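Local coordinates for putative nudix hydrolase family member (Chromobacterium violaceum, PDB 3F13), which probably acts as a hydrolase of the Nudix family, whose members typically cleave nucleoside diphosphates linked to another moiety with the help of magnesium, at residues 74-84 / 119-130; 15-23 / 41-52. All coordinates share one frame; numbering follows the deposited sequence.

Contact 1: 74-84 / 119-130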
loop_
_atom_site.group_PDB
_atom_site.type_symbol
_atom_site.label_atom_id
_atom_site.label_comp_id
_atom_site.label_asym_id
_atom_site.label_seq_id
_atom_site.Cartn_x
_atom_site.Cartn_y
_atom_site.Cartn_z
ATOM N N LEU B 74 0.876 3.388 9.491
ATOM C CA LEU B 74 0.687 4.444 10.488
ATOM C C LEU B 74 1.594 4.258 11.712
ATOM O O LEU B 74 2.336 5.184 12.096
ATOM C CB LEU B 74 -0.777 4.476 10.944
ATOM C CG LEU B 74 -1.788 4.502 9.803
ATOM C CD1 LEU B 74 -3.244 4.347 10.305
ATOM C CD2 LEU B 74 -1.566 5.821 9.013
ATOM N N PHE B 75 1.550 3.080 12.337
ATOM C CA PHE B 75 2.340 2.871 13.562
ATOM C C PHE B 75 2.288 1.418 13.997
ATOM O O PHE B 75 1.490 0.615 13.439
ATOM C CB PHE B 75 1.812 3.749 14.718
ATOM C CG PHE B 75 0.296 3.664 14.937
ATOM C CD1 PHE B 75 -0.257 2.639 15.700
ATOM C CD2 PHE B 75 -0.556 4.621 14.402
ATOM C CE1 PHE B 75 -1.670 2.554 15.914
ATOM C CE2 PHE B 75 -1.956 4.557 14.605
ATOM C CZ PHE B 75 -2.505 3.486 15.349
ATOM N N ASP B 76 3.099 1.107 15.010
ATOM C CA ASP B 76 3.122 -0.222 15.607
ATOM C C ASP B 76 2.271 -0.146 16.873
ATOM O O ASP B 76 2.227 0.897 17.533
ATOM C CB ASP B 76 4.544 -0.629 16.001
ATOM C CG ASP B 76 5.527 -0.540 14.848
ATOM O OD1 ASP B 76 5.187 -0.959 13.712
ATOM O OD2 ASP B 76 6.646 -0.012 15.073
ATOM N N HIS B 77 1.603 -1.241 17.227
ATOM C CA HIS B 77 0.858 -1.297 18.459
ATOM C C HIS B 77 1.212 -2.642 19.093
ATOM O O HIS B 77 0.890 -3.683 18.519
ATOM C CB HIS B 77 -0.634 -1.275 18.165
ATOM C CG HIS B 77 -1.485 -1.383 19.387
ATOM N ND1 HIS B 77 -1.804 -0.294 20.164
ATOM C CD2 HIS B 77 -2.080 -2.450 19.969
ATOM C CE1 HIS B 77 -2.562 -0.683 21.175
ATOM N NE2 HIS B 77 -2.739 -1.988 21.083
ATOM N N ILE B 78 1.897 -2.642 20.236
ATOM C CA ILE B 78 2.199 -3.933 20.869
ATOM C C ILE B 78 1.273 -4.226 22.060
ATOM O O ILE B 78 0.882 -3.346 22.812
ATOM C CB ILE B 78 3.685 -4.096 21.305
ATOM C CG1 ILE B 78 4.004 -3.145 22.459
ATOM C CG2 ILE B 78 4.625 -3.851 20.095
ATOM C CD1 ILE B 78 5.301 -3.421 23.169
ATOM N N THR B 79 0.977 -5.498 22.234
ATOM C CA THR B 79 0.211 -5.952 23.394
ATOM C C THR B 79 1.013 -7.107 24.000
ATOM O O THR B 79 2.094 -7.423 23.515
ATOM C CB THR B 79 -1.140 -6.494 22.946
ATOM O OG1 THR B 79 -0.939 -7.821 22.460
ATOM C CG2 THR B 79 -1.701 -5.624 21.814
ATOM N N PRO B 80 0.464 -7.780 25.028
ATOM C CA PRO B 80 1.326 -8.775 25.668
ATOM C C PRO B 80 1.625 -9.961 24.790
ATOM O O PRO B 80 2.646 -10.615 25.008
ATOM C CB PRO B 80 0.529 -9.187 26.924
ATOM C CG PRO B 80 -0.293 -7.923 27.261
ATOM C CD PRO B 80 -0.725 -7.462 25.840
ATOM N N PHE B 81 0.783 -10.191 23.781
ATOM C CA PHE B 81 0.901 -11.351 22.904
ATOM C C PHE B 81 1.300 -11.085 21.445
ATOM O O PHE B 81 1.861 -11.971 20.786
ATOM C CB PHE B 81 -0.426 -12.107 22.897
ATOM C CG PHE B 81 -0.692 -12.834 24.188
ATOM C CD1 PHE B 81 -0.265 -14.150 24.360
ATOM C CD2 PHE B 81 -1.320 -12.190 25.229
ATOM C CE1 PHE B 81 -0.494 -14.819 25.564
ATOM C CE2 PHE B 81 -1.538 -12.833 26.433
ATOM C CZ PHE B 81 -1.122 -14.154 26.604
ATOM N N ASN B 82 0.958 -9.895 20.954
ATOM C CA ASN B 82 1.037 -9.572 19.533
ATOM C C ASN B 82 1.743 -8.245 19.251
ATOM O O ASN B 82 1.664 -7.287 20.045
ATOM C CB ASN B 82 -0.378 -9.552 18.964
ATOM C CG ASN B 82 -1.010 -10.939 19.013
ATOM O OD1 ASN B 82 -0.385 -11.925 18.615
ATOM N ND2 ASN B 82 -2.201 -11.029 19.547
ATOM N N ALA B 83 2.460 -8.193 18.135
ATOM C CA ALA B 83 3.024 -6.934 17.658
ATOM C C ALA B 83 2.318 -6.503 16.367
ATOM O O ALA B 83 2.536 -7.106 15.332
ATOM C CB ALA B 83 4.537 -7.049 17.430
ATOM N N HIS B 84 1.471 -5.461 16.429
ATOM C CA HIS B 84 0.698 -5.092 15.260
ATOM C C HIS B 84 1.444 -4.038 14.469
ATOM O O HIS B 84 2.062 -3.151 15.068
ATOM C CB HIS B 84 -0.635 -4.426 15.658
ATOM C CG HIS B 84 -1.593 -5.343 16.359
ATOM N ND1 HIS B 84 -2.726 -5.850 15.757
ATOM C CD2 HIS B 84 -1.587 -5.830 17.621
ATOM C CE1 HIS B 84 -3.386 -6.600 16.626
ATOM N NE2 HIS B 84 -2.721 -6.595 17.768
ATOM N N GLU B 119 -7.912 -3.801 22.455
ATOM C CA GLU B 119 -6.825 -3.361 21.556
ATOM C C GLU B 119 -7.335 -2.677 20.278
ATOM O O GLU B 119 -6.717 -1.736 19.783
ATOM C CB GLU B 119 -5.946 -4.540 21.161
ATOM C CG GLU B 119 -5.359 -5.343 22.340
ATOM C CD GLU B 119 -4.530 -4.492 23.309
ATOM O OE1 GLU B 119 -4.301 -3.289 23.020
ATOM O OE2 GLU B 119 -4.112 -5.023 24.371
ATOM N N GLY B 120 -8.444 -3.180 19.729
ATOM C CA GLY B 120 -9.129 -2.508 18.614
ATOM C C GLY B 120 -9.481 -1.075 19.002
ATOM O O GLY B 120 -9.251 -0.126 18.246
ATOM N N ARG B 121 -10.039 -0.891 20.194
ATOM C CA ARG B 121 -10.335 0.480 20.638
ATOM C C ARG B 121 -9.090 1.325 20.843
ATOM O O ARG B 121 -9.081 2.502 20.481
ATOM C CB ARG B 121 -11.168 0.501 21.940
ATOM C CG ARG B 121 -11.819 1.843 22.174
ATOM C CD ARG B 121 -12.715 1.869 23.455
ATOM N NE ARG B 121 -13.882 0.987 23.324
ATOM C CZ ARG B 121 -15.093 1.377 22.939
ATOM N NH1 ARG B 121 -15.325 2.642 22.619
ATOM N NH2 ARG B 121 -16.085 0.490 22.866
ATOM N N ALA B 122 -8.047 0.730 21.415
ATOM C CA ALA B 122 -6.788 1.433 21.690
ATOM C C ALA B 122 -6.220 1.943 20.375
ATOM O O ALA B 122 -5.726 3.087 20.275
ATOM C CB ALA B 122 -5.795 0.484 22.310
ATOM N N ILE B 123 -6.278 1.083 19.365
ATOM C CA ILE B 123 -5.675 1.470 18.082
ATOM C C ILE B 123 -6.464 2.635 17.453
ATOM O O ILE B 123 -5.900 3.573 16.871
ATOM C CB ILE B 123 -5.601 0.233 17.140
ATOM C CG1 ILE B 123 -4.496 -0.734 17.611
ATOM C CG2 ILE B 123 -5.453 0.688 15.675
ATOM C CD1 ILE B 123 -4.610 -2.187 17.057
ATOM N N LEU B 124 -7.788 2.588 17.552
ATOM C CA LEU B 124 -8.606 3.657 16.984
ATOM C C LEU B 124 -8.391 4.982 17.686
ATOM O O LEU B 124 -8.495 6.049 17.056
ATOM C CB LEU B 124 -10.098 3.285 17.012
ATOM C CG LEU B 124 -10.495 2.267 15.957
ATOM C CD1 LEU B 124 -11.961 1.909 16.150
ATOM C CD2 LEU B 124 -10.187 2.854 14.565
ATOM N N ARG B 125 -8.099 4.944 18.990
ATOM C CA ARG B 125 -7.800 6.197 19.685
ATOM C C ARG B 125 -6.530 6.861 19.127
ATOM O O ARG B 125 -6.481 8.067 18.919
ATOM C CB ARG B 125 -7.645 5.975 21.197
ATOM C CG ARG B 125 -8.948 5.717 21.870
ATOM C CD ARG B 125 -8.962 6.263 23.331
ATOM N NE ARG B 125 -10.361 6.413 23.699
ATOM C CZ ARG B 125 -11.030 5.486 24.354
ATOM N NH1 ARG B 125 -12.320 5.656 24.629
ATOM N NH2 ARG B 125 -10.393 4.394 24.748
ATOM N N ARG B 126 -5.498 6.062 18.909
ATOM C CA ARG B 126 -4.226 6.563 18.416
ATOM C C ARG B 126 -4.390 7.065 17.002
ATOM O O ARG B 126 -3.834 8.086 16.626
ATOM C CB ARG B 126 -3.194 5.446 18.446
ATOM C CG ARG B 126 -1.782 5.931 18.201
ATOM C CD ARG B 126 -0.829 5.031 19.029
ATOM N NE ARG B 126 0.529 5.054 18.501
ATOM C CZ ARG B 126 1.376 4.038 18.612
ATOM N NH1 ARG B 126 2.587 4.141 18.106
ATOM N NH2 ARG B 126 0.991 2.912 19.202
ATOM N N TYR B 127 -5.144 6.317 16.207
ATOM C CA TYR B 127 -5.430 6.730 14.833
ATOM C C TYR B 127 -6.182 8.070 14.838
ATOM O O TYR B 127 -5.938 8.955 14.025
ATOM C CB TYR B 127 -6.320 5.689 14.157
ATOM C CG TYR B 127 -6.885 6.202 12.843
ATOM C CD1 TYR B 127 -6.051 6.378 11.741
ATOM C CD2 TYR B 127 -8.235 6.518 12.696
ATOM C CE1 TYR B 127 -6.552 6.847 10.537
ATOM C CE2 TYR B 127 -8.742 6.985 11.484
ATOM C CZ TYR B 127 -7.880 7.151 10.417
ATOM O OH TYR B 127 -8.357 7.605 9.206
ATOM N N ALA B 128 -7.124 8.202 15.755
ATOM C CA ALA B 128 -7.863 9.468 15.868
ATOM C C ALA B 128 -6.926 10.648 16.131
ATOM O O ALA B 128 -7.103 11.716 15.540
ATOM C CB ALA B 128 -8.898 9.366 16.961
ATOM N N ARG B 129 -5.937 10.470 17.006
ATOM C CA ARG B 129 -4.925 11.515 17.255
ATOM C C ARG B 129 -4.142 11.798 15.972
ATOM O O ARG B 129 -3.998 12.948 15.560
ATOM C CB ARG B 129 -3.920 11.093 18.341
ATOM C CG ARG B 129 -4.233 11.527 19.762
ATOM C CD ARG B 129 -3.133 11.056 20.756
ATOM N NE ARG B 129 -3.438 9.717 21.261
ATOM C CZ ARG B 129 -2.603 8.679 21.244
ATOM N NH1 ARG B 129 -1.365 8.811 20.763
ATOM N NH2 ARG B 129 -3.013 7.500 21.726
ATOM N N LEU B 130 -3.622 10.745 15.353
ATOM C CA LEU B 130 -2.745 10.900 14.182
ATOM C C LEU B 130 -3.446 11.651 13.052
ATOM O O LEU B 130 -2.854 12.474 12.368
ATOM C CB LEU B 130 -2.298 9.524 13.676
ATOM C CG LEU B 130 -1.163 9.490 12.646
ATOM C CD1 LEU B 130 0.041 10.268 13.142
ATOM C CD2 LEU B 130 -0.778 8.036 12.390
#
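Phe75 and Arg126 lie flat against each other where helix 119-130 crosses strand 74-78. The guanidinium of Arg126 is stacked on one face of the ring, centres 4.3 Å apart and planes 18° from parallel. Arg126 CG sits over the same face, 3.9 Å from the Phe75 ring centroid. Its CG is anti to the backbone N (chi1 -169°), which sends the chain out across the ring. At the far end Arg126 NH2 makes a weak hydrogen bond to Asp76 O.

The packed side is apolar. Leu130 CD2 meets the edge of the Phe75 ring and also touches Leu74 CB at 3.8 Å. Leu74 CD1 reaches Tyr127 CD1, and helix 136-157 packs on Tyr127 and Leu130 as well.

Toward Thr79 the contact is more polar and nearer to solvent, though still close-fitting. His77 NE2 donates to Glu119 OE1 at 2.8 Å, nearly straight at 170°. The carboxylate oxygen lies in the imidazole plane, while Ile123 CG1 covers one ring face. Thr79 CG2 packs against Glu119 CD at 3.4 Å. This side is partly exposed.

The arrangement is a helix laid nearly antiparallel on a strand, as in the alpha/beta/alpha sandwich of the Nudix fold.

Contact 2: 15-23 / 41-52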
loop_
_atom_site.group_PDB
_atom_site.type_symbol
_atom_site.label_atom_id
_atom_site.label_comp_id
_atom_site.label_asym_id
_atom_site.label_seq_id
_atom_site.Cartn_x
_atom_site.Cartn_y
_atom_site.Cartn_z
ATOM N N LEU B 15 6.447 -12.201 20.745
ATOM C CA LEU B 15 5.201 -11.623 20.225
ATOM C C LEU B 15 4.955 -12.027 18.760
ATOM O O LEU B 15 5.879 -11.963 17.932
ATOM C CB LEU B 15 5.277 -10.088 20.291
ATOM C CG LEU B 15 5.534 -9.461 21.659
ATOM C CD1 LEU B 15 5.325 -7.930 21.621
ATOM C CD2 LEU B 15 4.589 -10.107 22.697
ATOM N N ALA B 16 3.735 -12.439 18.427
ATOM C CA ALA B 16 3.397 -12.764 17.033
ATOM C C ALA B 16 3.154 -11.521 16.198
ATOM O O ALA B 16 2.605 -10.542 16.683
ATOM C CB ALA B 16 2.171 -13.689 16.951
ATOM N N ARG B 17 3.539 -11.575 14.933
ATOM C CA ARG B 17 3.370 -10.384 14.059
ATOM C C ARG B 17 1.972 -10.334 13.475
ATOM O O ARG B 17 1.515 -11.317 12.849
ATOM C CB ARG B 17 4.401 -10.406 12.942
ATOM C CG ARG B 17 5.865 -10.241 13.409
ATOM C CD ARG B 17 6.812 -10.291 12.185
ATOM N NE ARG B 17 6.608 -11.543 11.445
ATOM C CZ ARG B 17 6.291 -11.649 10.149
ATOM N NH1 ARG B 17 6.117 -12.850 9.627
ATOM N NH2 ARG B 17 6.186 -10.591 9.346
ATOM N N ARG B 18 1.251 -9.227 13.691
ATOM C CA ARG B 18 -0.092 -9.127 13.137
ATOM C C ARG B 18 -0.153 -7.877 12.292
ATOM O O ARG B 18 0.608 -6.938 12.555
ATOM C CB ARG B 18 -1.154 -9.061 14.231
ATOM C CG ARG B 18 -1.266 -10.389 15.008
ATOM C CD ARG B 18 -2.436 -10.387 15.962
ATOM N NE ARG B 18 -3.742 -10.350 15.295
ATOM C CZ ARG B 18 -4.508 -11.428 15.130
ATOM N NH1 ARG B 18 -5.676 -11.311 14.516
ATOM N NH2 ARG B 18 -4.091 -12.615 15.562
ATOM N N ALA B 19 -1.018 -7.874 11.274
ATOM C CA ALA B 19 -1.307 -6.617 10.541
ATOM C C ALA B 19 -2.725 -6.192 10.899
ATOM O O ALA B 19 -3.589 -7.047 11.080
ATOM C CB ALA B 19 -1.192 -6.794 9.008
ATOM N N THR B 20 -2.993 -4.890 10.982
ATOM C CA THR B 20 -4.336 -4.454 11.323
ATOM C C THR B 20 -4.668 -3.323 10.367
ATOM O O THR B 20 -3.769 -2.492 10.125
ATOM C CB THR B 20 -4.357 -3.935 12.770
ATOM O OG1 THR B 20 -4.167 -5.061 13.650
ATOM C CG2 THR B 20 -5.681 -3.211 13.100
ATOM N N ALA B 21 -5.889 -3.311 9.806
ATOM C CA ALA B 21 -6.314 -2.259 8.827
ATOM C C ALA B 21 -7.295 -1.278 9.403
ATOM O O ALA B 21 -8.265 -1.666 10.072
ATOM C CB ALA B 21 -6.980 -2.897 7.591
ATOM N N ILE B 22 -7.071 -0.017 9.089
ATOM C CA ILE B 22 -8.060 1.010 9.319
ATOM C C ILE B 22 -8.585 1.363 7.955
ATOM O O ILE B 22 -7.838 1.906 7.137
ATOM C CB ILE B 22 -7.440 2.278 9.904
ATOM C CG1 ILE B 22 -7.006 2.058 11.364
ATOM C CG2 ILE B 22 -8.465 3.440 9.758
ATOM C CD1 ILE B 22 -6.517 0.706 11.683
ATOM N N ILE B 23 -9.852 1.006 7.682
ATOM C CA ILE B 23 -10.482 1.277 6.400
ATOM C C ILE B 23 -11.666 2.206 6.607
ATOM O O ILE B 23 -12.662 1.803 7.214
ATOM C CB ILE B 23 -11.006 -0.014 5.767
ATOM C CG1 ILE B 23 -9.832 -0.916 5.426
ATOM C CG2 ILE B 23 -11.802 0.284 4.485
ATOM C CD1 ILE B 23 -10.275 -2.383 5.180
ATOM N N LEU B 41 -10.946 -4.425 14.602
ATOM C CA LEU B 41 -10.404 -4.025 13.296
ATOM C C LEU B 41 -9.955 -5.247 12.481
ATOM O O LEU B 41 -9.410 -6.191 13.017
ATOM C CB LEU B 41 -9.214 -3.127 13.513
ATOM C CG LEU B 41 -9.552 -1.761 14.077
ATOM C CD1 LEU B 41 -8.197 -1.182 14.434
ATOM C CD2 LEU B 41 -10.319 -0.823 13.110
ATOM N N PRO B 42 -10.175 -5.212 11.167
ATOM C CA PRO B 42 -9.801 -6.342 10.307
ATOM C C PRO B 42 -8.282 -6.595 10.313
ATOM O O PRO B 42 -7.519 -5.688 10.536
ATOM C CB PRO B 42 -10.244 -5.900 8.910
ATOM C CG PRO B 42 -10.752 -4.482 9.028
ATOM C CD PRO B 42 -10.841 -4.111 10.458
ATOM N N GLY B 43 -7.845 -7.826 10.045
ATOM C CA GLY B 43 -6.417 -8.084 10.016
ATOM C C GLY B 43 -6.156 -9.502 10.452
ATOM O O GLY B 43 -7.108 -10.289 10.576
ATOM N N GLY B 44 -4.895 -9.835 10.701
ATOM C CA GLY B 44 -4.561 -11.196 11.145
ATOM C C GLY B 44 -3.076 -11.436 11.304
ATOM O O GLY B 44 -2.278 -10.544 11.164
ATOM N N LYS B 45 -2.702 -12.676 11.587
ATOM C CA LYS B 45 -1.324 -12.982 11.797
ATOM C C LYS B 45 -0.582 -13.179 10.478
ATOM O O LYS B 45 -1.117 -13.760 9.523
ATOM C CB LYS B 45 -1.211 -14.236 12.662
ATOM C CG LYS B 45 0.136 -14.399 13.310
ATOM C CD LYS B 45 0.205 -15.730 14.078
ATOM C CE LYS B 45 1.641 -16.135 14.293
ATOM N NZ LYS B 45 1.788 -16.810 15.630
ATOM N N ALA B 46 0.646 -12.690 10.431
ATOM C CA ALA B 46 1.537 -12.845 9.276
ATOM C C ALA B 46 2.184 -14.242 9.241
ATOM O O ALA B 46 2.578 -14.756 10.276
ATOM C CB ALA B 46 2.622 -11.810 9.349
ATOM N N ASN B 47 2.314 -14.848 8.070
ATOM C CA ASN B 47 2.998 -16.163 8.018
ATOM C C ASN B 47 4.499 -15.950 8.040
ATOM O O ASN B 47 4.993 -14.853 7.726
ATOM C CB ASN B 47 2.613 -16.929 6.754
ATOM C CG ASN B 47 1.140 -17.257 6.692
ATOM O OD1 ASN B 47 0.513 -17.106 5.641
ATOM N ND2 ASN B 47 0.578 -17.709 7.805
ATOM N N ARG B 48 5.242 -16.987 8.426
ATOM C CA ARG B 48 6.689 -16.937 8.287
ATOM C C ARG B 48 7.045 -16.590 6.841
ATOM O O ARG B 48 6.396 -17.051 5.909
ATOM C CB ARG B 48 7.289 -18.304 8.661
ATOM C CG ARG B 48 7.356 -18.581 10.153
ATOM C CD ARG B 48 7.757 -20.094 10.350
ATOM N NE ARG B 48 7.599 -20.522 11.730
ATOM C CZ ARG B 48 6.462 -21.018 12.203
ATOM N NH1 ARG B 48 5.421 -21.183 11.389
ATOM N NH2 ARG B 48 6.379 -21.383 13.476
ATOM N N GLY B 49 8.063 -15.769 6.633
ATOM C CA GLY B 49 8.431 -15.362 5.287
ATOM C C GLY B 49 7.582 -14.262 4.665
ATOM O O GLY B 49 7.880 -13.803 3.561
ATOM N N GLU B 50 6.527 -13.843 5.368
ATOM C CA GLU B 50 5.536 -12.909 4.835
ATOM C C GLU B 50 5.579 -11.627 5.645
ATOM O O GLU B 50 5.391 -11.665 6.865
ATOM C CB GLU B 50 4.128 -13.495 4.999
ATOM C CG GLU B 50 3.014 -12.686 4.360
ATOM C CD GLU B 50 1.640 -13.285 4.632
ATOM O OE1 GLU B 50 0.800 -13.303 3.694
ATOM O OE2 GLU B 50 1.412 -13.746 5.776
ATOM N N LEU B 51 5.816 -10.498 4.978
ATOM C CA LEU B 51 5.737 -9.206 5.642
ATOM C C LEU B 51 4.310 -8.916 6.123
ATOM O O LEU B 51 3.338 -9.424 5.559
ATOM C CB LEU B 51 6.133 -8.126 4.643
ATOM C CG LEU B 51 7.568 -8.255 4.148
ATOM C CD1 LEU B 51 7.819 -7.283 2.968
ATOM C CD2 LEU B 51 8.565 -7.986 5.279
ATOM N N ARG B 52 4.175 -8.114 7.168
ATOM C CA ARG B 52 2.845 -7.688 7.625
ATOM C C ARG B 52 2.057 -6.962 6.542
ATOM O O ARG B 52 0.841 -7.083 6.459
ATOM C CB ARG B 52 2.953 -6.879 8.924
ATOM C CG ARG B 52 3.020 -7.852 10.097
ATOM C CD ARG B 52 3.451 -7.235 11.401
ATOM N NE ARG B 52 4.887 -7.005 11.431
ATOM C CZ ARG B 52 5.548 -6.558 12.509
ATOM N NH1 ARG B 52 6.835 -6.342 12.425
ATOM N NH2 ARG B 52 4.929 -6.358 13.684
HETATM O O HOH W 1 6.744 -7.438 8.968
HETATM O O HOH W 2 5.276 -15.097 11.277
HETATM O O HOH W 3 -6.874 -6.332 14.022
#
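Arg17 crosses to the loop after strand 43-45 and grips its backbone. Its CB touches Arg52 CD at 3.7 Å. Its CG lies over the centre of one face of the Arg52 guanidinium, and CD stays near Arg52 NE and CZ. Arg52 NH2 donates to Ala83 O of strand 82-90, which holds the group in place. The Arg17 chain then bends at chi3 (-56°), and the two guanidinium planes end 80° apart. Ala46 CB sits over one face of the Arg17 group. NH1 and NH2 both donate to Glu50 O, end-on and in the guanidinium plane; the NH2 bond is 2.8 Å long. NH1 also makes a weak bond to Asn47 O. One water accepts from Arg17 NH2, Arg52 N and Arg52 NE, and so lies between the two like charges. A second water joins Arg17 NH1 to Ala46 O.

The loop is itself held in shape. Asn47 to Glu50 form a type II turn, and Asn47 N donates to the anti lone pair of Glu50 OE2 at 2.7 Å.

Strands 16-22 and 43-45 pair antiparallel. Ala19 and Gly44 are a hydrogen-bonded pair, with Ala19 N to Gly44 O at 3.0 Å. Ala46 N to Arg17 O and Ala21 N to Pro42 O continue the ladder. Gly43 CA comes within 3.2 Å of Ala19 O, a close CA-H...O contact. Beyond it, Thr20 CG2 meets Leu41 CD1 tightly at 3.5 Å, and Ile22 CD1 touches the same methyl.

Residues 44-65 fit the Nudix box, the loop-helix-loop signature of the family. Helix 52-64 packs on Ala19, Ala21 and Pro42, helix 118-132 on Ile22 and Leu41, and strand 82-90 pairs with the other edge of strand 16-25.

How the contacts relate
The two contacts meet at the sheet, where strands 82-90 and 16-25 are parallel neighbours. His84 ND1 of contact 1 probably hydrogen-bonds Thr20 OG1 of contact 2 at 2.7 Å, and Ala83 N probably bonds Ala16 O. Both contacts are partly buried. Contact 1 lays a helix on a strand and works almost wholly through side chains, by stacking, apolar packing and a histidine-carboxylate bond. Contact 2 is mainly strand pairing through backbone bonds, extended by an arginine holding loop carbonyls. Each runs from a buried apolar part to a more open polar one. Helix 118-132 serves both: Ile123, part of contact 1, also touches Ile22 and Leu41 of contact 2.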